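Local coordinates for p800 reaction center core protein (Heliobacterium modesticaldum, PDB 5V8K) that forms the membrane-embedded core of a homodimeric photosynthetic reaction center, holding bacteriochlorophyll g and other pigments for light-driven electron transfer, at residues F447-I452 and F584-M589. Numbering follows the deposited sequence.
Sequences FSLQVI and FLFFKM. With GBF (Bacteriochlorophyll g), chain D.
Ser-448 O accepts two backbone bonds, from Val-451 N at 2.9 Å and Ile-452 N at 3.1 Å. Ser-448 OG is hydrogen-bonded to Ile-445 O and also lies 3.4 Å from CE1 of Phe-587. With CG anti to the backbone N (chi1 -176°), the Phe-587 ring meets three side chains of 447-452. Leu-449 CD2 comes obliquely to CE1 of Phe-587, at 3.7 Å. Ile-452 CD1 comes to the ring edge, 3.6 Å from CZ of Phe-587, and the side chains cross at about a right angle. Leu-449 CD1 lies at the edge of the Phe-586 ring. The contact joins helix 449-459 to the last helix, 575-599, mostly predicted transmembrane, in the PsaA/PsaB-related part of the chain. Gln-450 turns to a bacteriochlorophyll g. Its chain bends at chi2 (-46°), and CD lies over the macrocycle, 3.4 Å from C4B of the pigment. On the same face, a water binds the magnesium at 2.6 Å and donates to Gln-450 OE1 at 2.5 Å. An alanine in place of Gln-450 would probably leave the water without this acceptor and open a gap on that face. Phe-586 also lines a bacteriochlorophyll g' pocket and packs on Phe-540 of the second subunit.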
loop_
_atom_site.group_PDB
_atom_site.type_symbol
_atom_site.label_atom_id
_atom_site.label_comp_id
_atom_site.label_asym_id
_atom_site.label_seq_id
_atom_site.Cartn_x
_atom_site.Cartn_y
_atom_site.Cartn_z
ATOM N N PHE A 447 -3.427 -11.209 7.663
ATOM C CA PHE A 447 -2.279 -12.113 7.596
ATOM C C PHE A 447 -2.485 -13.230 6.564
ATOM O O PHE A 447 -1.510 -13.775 6.022
ATOM C CB PHE A 447 -2.030 -12.731 8.984
ATOM C CG PHE A 447 -1.271 -11.830 9.982
ATOM C CD1 PHE A 447 -1.080 -10.476 9.762
ATOM C CD2 PHE A 447 -0.754 -12.377 11.134
ATOM C CE1 PHE A 447 -0.385 -9.681 10.695
ATOM C CE2 PHE A 447 -0.063 -11.579 12.073
ATOM C CZ PHE A 447 0.119 -10.233 11.831
ATOM N N SER A 448 -3.743 -13.604 6.307
ATOM C CA SER A 448 -4.031 -14.733 5.416
ATOM C C SER A 448 -3.582 -14.463 3.995
ATOM O O SER A 448 -3.465 -15.403 3.204
ATOM C CB SER A 448 -5.525 -15.088 5.428
ATOM O OG SER A 448 -6.303 -14.144 4.685
ATOM N N LEU A 449 -3.323 -13.210 3.655
ATOM C CA LEU A 449 -2.684 -12.907 2.382
ATOM C C LEU A 449 -1.309 -13.540 2.224
ATOM O O LEU A 449 -0.876 -13.724 1.077
ATOM C CB LEU A 449 -2.552 -11.399 2.177
ATOM C CG LEU A 449 -3.913 -10.709 2.119
ATOM C CD1 LEU A 449 -3.761 -9.217 2.067
ATOM C CD2 LEU A 449 -4.731 -11.176 0.904
ATOM N N GLN A 450 -0.609 -13.870 3.327
ATOM C CA GLN A 450 0.638 -14.616 3.217
ATOM C C GLN A 450 0.445 -16.084 2.859
ATOM O O GLN A 450 1.434 -16.779 2.585
ATOM C CB GLN A 450 1.409 -14.500 4.545
ATOM C CG GLN A 450 1.916 -13.128 4.798
ATOM C CD GLN A 450 2.552 -12.587 3.570
ATOM O OE1 GLN A 450 1.967 -11.781 2.862
ATOM N NE2 GLN A 450 3.734 -13.102 3.253
ATOM N N VAL A 451 -0.789 -16.570 2.875
ATOM C CA VAL A 451 -1.129 -17.877 2.321
ATOM C C VAL A 451 -1.619 -17.743 0.875
ATOM O O VAL A 451 -1.126 -18.417 -0.033
ATOM C CB VAL A 451 -2.192 -18.568 3.208
ATOM C CG1 VAL A 451 -2.584 -19.897 2.638
ATOM C CG2 VAL A 451 -1.692 -18.713 4.662
ATOM N N ILE A 452 -2.560 -16.825 0.648
ATOM C CA ILE A 452 -3.224 -16.724 -0.638
ATOM C C ILE A 452 -2.249 -16.293 -1.734
ATOM O O ILE A 452 -2.245 -16.856 -2.826
ATOM C CB ILE A 452 -4.432 -15.774 -0.528
ATOM C CG1 ILE A 452 -5.479 -16.427 0.384
ATOM C CG2 ILE A 452 -5.077 -15.506 -1.916
ATOM C CD1 ILE A 452 -6.537 -15.459 0.926
ATOM N N PHE A 584 -12.457 -5.594 5.359
ATOM C CA PHE A 584 -13.201 -6.223 4.274
ATOM C C PHE A 584 -12.712 -5.735 2.913
ATOM O O PHE A 584 -12.405 -6.538 2.029
ATOM C CB PHE A 584 -14.713 -5.960 4.412
ATOM C CG PHE A 584 -15.483 -6.477 3.259
ATOM C CD1 PHE A 584 -15.794 -7.824 3.187
ATOM C CD2 PHE A 584 -15.819 -5.659 2.207
ATOM C CE1 PHE A 584 -16.473 -8.340 2.121
ATOM C CE2 PHE A 584 -16.507 -6.184 1.116
ATOM C CZ PHE A 584 -16.829 -7.538 1.091
ATOM N N LEU A 585 -12.636 -4.417 2.726
ATOM C CA LEU A 585 -12.240 -3.863 1.441
ATOM C C LEU A 585 -10.748 -4.016 1.134
ATOM O O LEU A 585 -10.379 -4.117 -0.041
ATOM C CB LEU A 585 -12.632 -2.392 1.374
ATOM C CG LEU A 585 -14.114 -2.087 1.257
ATOM C CD1 LEU A 585 -14.300 -0.579 1.293
ATOM C CD2 LEU A 585 -14.733 -2.668 -0.035
ATOM N N PHE A 586 -9.882 -3.960 2.151
ATOM C CA PHE A 586 -8.457 -4.152 1.940
ATOM C C PHE A 586 -8.209 -5.547 1.381
ATOM O O PHE A 586 -7.588 -5.716 0.323
ATOM C CB PHE A 586 -7.722 -3.922 3.292
ATOM C CG PHE A 586 -6.264 -3.961 3.215
ATOM C CD1 PHE A 586 -5.593 -5.137 3.071
ATOM C CD2 PHE A 586 -5.551 -2.800 3.341
ATOM C CE1 PHE A 586 -4.202 -5.177 3.053
ATOM C CE2 PHE A 586 -4.158 -2.802 3.342
ATOM C CZ PHE A 586 -3.482 -4.010 3.179
ATOM N N PHE A 587 -8.816 -6.474 2.058
ATOM C CA PHE A 587 -8.749 -7.893 1.707
ATOM C C PHE A 587 -9.358 -8.180 0.287
ATOM O O PHE A 587 -8.755 -8.757 -0.563
ATOM C CB PHE A 587 -9.421 -8.832 2.727
ATOM C CG PHE A 587 -9.280 -10.309 2.411
ATOM C CD1 PHE A 587 -8.091 -10.973 2.630
ATOM C CD2 PHE A 587 -10.343 -11.059 1.929
ATOM C CE1 PHE A 587 -7.979 -12.297 2.373
ATOM C CE2 PHE A 587 -10.212 -12.382 1.672
ATOM C CZ PHE A 587 -9.032 -13.003 1.904
ATOM N N LYS A 588 -10.574 -7.729 0.046
ATOM C CA LYS A 588 -11.250 -8.016 -1.213
ATOM C C LYS A 588 -10.633 -7.269 -2.386
ATOM O O LYS A 588 -10.619 -7.786 -3.501
ATOM C CB LYS A 588 -12.742 -7.703 -1.110
ATOM C CG LYS A 588 -13.522 -8.796 -0.373
ATOM C CD LYS A 588 -13.375 -10.163 -1.096
ATOM C CE LYS A 588 -14.187 -11.297 -0.492
ATOM N NZ LYS A 588 -14.031 -12.508 -1.422
ATOM N N MET A 589 -10.173 -6.034 -2.190
ATOM C CA MET A 589 -9.522 -5.352 -3.310
ATOM C C MET A 589 -8.202 -6.027 -3.694
ATOM O O MET A 589 -7.835 -6.052 -4.878
ATOM C CB MET A 589 -9.304 -3.877 -2.995
ATOM C CG MET A 589 -10.569 -3.028 -2.940
ATOM S SD MET A 589 -11.576 -3.068 -4.425
ATOM C CE MET A 589 -12.787 -4.186 -3.846
HETATM MG MG GBF D . 4.278 -8.487 2.402
HETATM C CHA GBF D . 5.627 -6.450 -0.118
HETATM C CHB GBF D . 7.135 -10.150 2.458
HETATM C CHC GBF D . 3.204 -9.705 5.453
HETATM C CHD GBF D . 1.480 -6.303 2.485
HETATM N NA GBF D . 5.971 -8.427 1.328
HETATM C C1A GBF D . 6.346 -7.707 0.230
HETATM C C2A GBF D . 7.633 -8.044 -0.505
HETATM C C3A GBF D . 8.102 -9.211 0.370
HETATM C C4A GBF D . 6.979 -9.288 1.435
HETATM C CMA GBF D . 8.186 -10.459 -0.482
HETATM C CAA GBF D . 8.758 -7.010 -0.661
HETATM C CBA GBF D . 9.799 -7.525 -1.655
HETATM C CGA GBF D . 11.051 -7.959 -0.896
HETATM O O1A GBF D . 11.188 -7.860 0.326
HETATM O O2A GBF D . 12.158 -8.390 -1.698
HETATM N NB GBF D . 5.109 -9.698 3.792
HETATM C C1B GBF D . 6.237 -10.409 3.615
HETATM C C2B GBF D . 6.404 -11.292 4.702
HETATM C C3B GBF D . 5.287 -11.125 5.517
HETATM C C4B GBF D . 4.493 -10.146 4.893
HETATM C CMB GBF D . 7.544 -12.239 4.867
HETATM C CAB GBF D . 4.901 -11.847 6.740
HETATM C CBB GBF D . 5.402 -12.939 7.192
HETATM N NC GBF D . 2.774 -8.000 3.738
HETATM C C1C GBF D . 2.381 -8.686 4.805
HETATM C C2C GBF D . 1.076 -8.535 5.545
HETATM C C3C GBF D . 0.681 -7.530 4.537
HETATM C C4C GBF D . 1.628 -7.273 3.556
HETATM C CMC GBF D . 0.272 -9.810 5.624
HETATM C CAC GBF D . -0.622 -6.838 4.538
HETATM C CBC GBF D . -1.743 -6.997 5.588
HETATM N ND GBF D . 3.593 -6.886 1.458
HETATM C C1D GBF D . 2.584 -6.050 1.554
HETATM C C2D GBF D . 2.543 -4.690 0.751
HETATM C C3D GBF D . 3.760 -5.037 0.157
HETATM C C4D GBF D . 4.377 -6.258 0.522
HETATM C CMD GBF D . 1.531 -3.597 0.707
HETATM C CAD GBF D . 4.589 -4.519 -0.938
HETATM O OBD GBF D . 4.667 -3.340 -1.453
HETATM C CBD GBF D . 5.806 -5.386 -1.126
HETATM C CGD GBF D . 5.871 -5.836 -2.570
HETATM O O1D GBF D . 5.530 -6.938 -2.996
HETATM O O2D GBF D . 6.308 -4.864 -3.546
HETATM C CED GBF D . 6.201 -5.176 -4.925
HETATM C C1 GBF D . 13.389 -8.747 -1.087
HETATM C C2 GBF D . 14.169 -7.520 -0.747
HETATM C C3 GBF D . 15.208 -7.136 -1.501
HETATM C C4 GBF D . 15.552 -7.905 -2.747
HETATM C C5 GBF D . 15.986 -5.906 -1.129
HETATM C C6 GBF D . 17.416 -6.215 -0.657
HETATM C C7 GBF D . 17.379 -6.891 0.703
HETATM C C8 GBF D . 18.126 -6.523 1.755
HETATM C C9 GBF D . 19.039 -5.356 1.711
HETATM C C10 GBF D . 17.979 -7.249 3.063
HETATM C C11 GBF D . 16.646 -6.793 3.628
HETATM C C12 GBF D . 16.811 -5.368 4.059
HETATM C C13 GBF D . 15.896 -4.427 3.833
HETATM C C14 GBF D . 16.196 -3.069 4.341
HETATM C C15 GBF D . 14.639 -4.666 3.093
HETATM O O HOH W 1 3.032 -10.320 1.079
#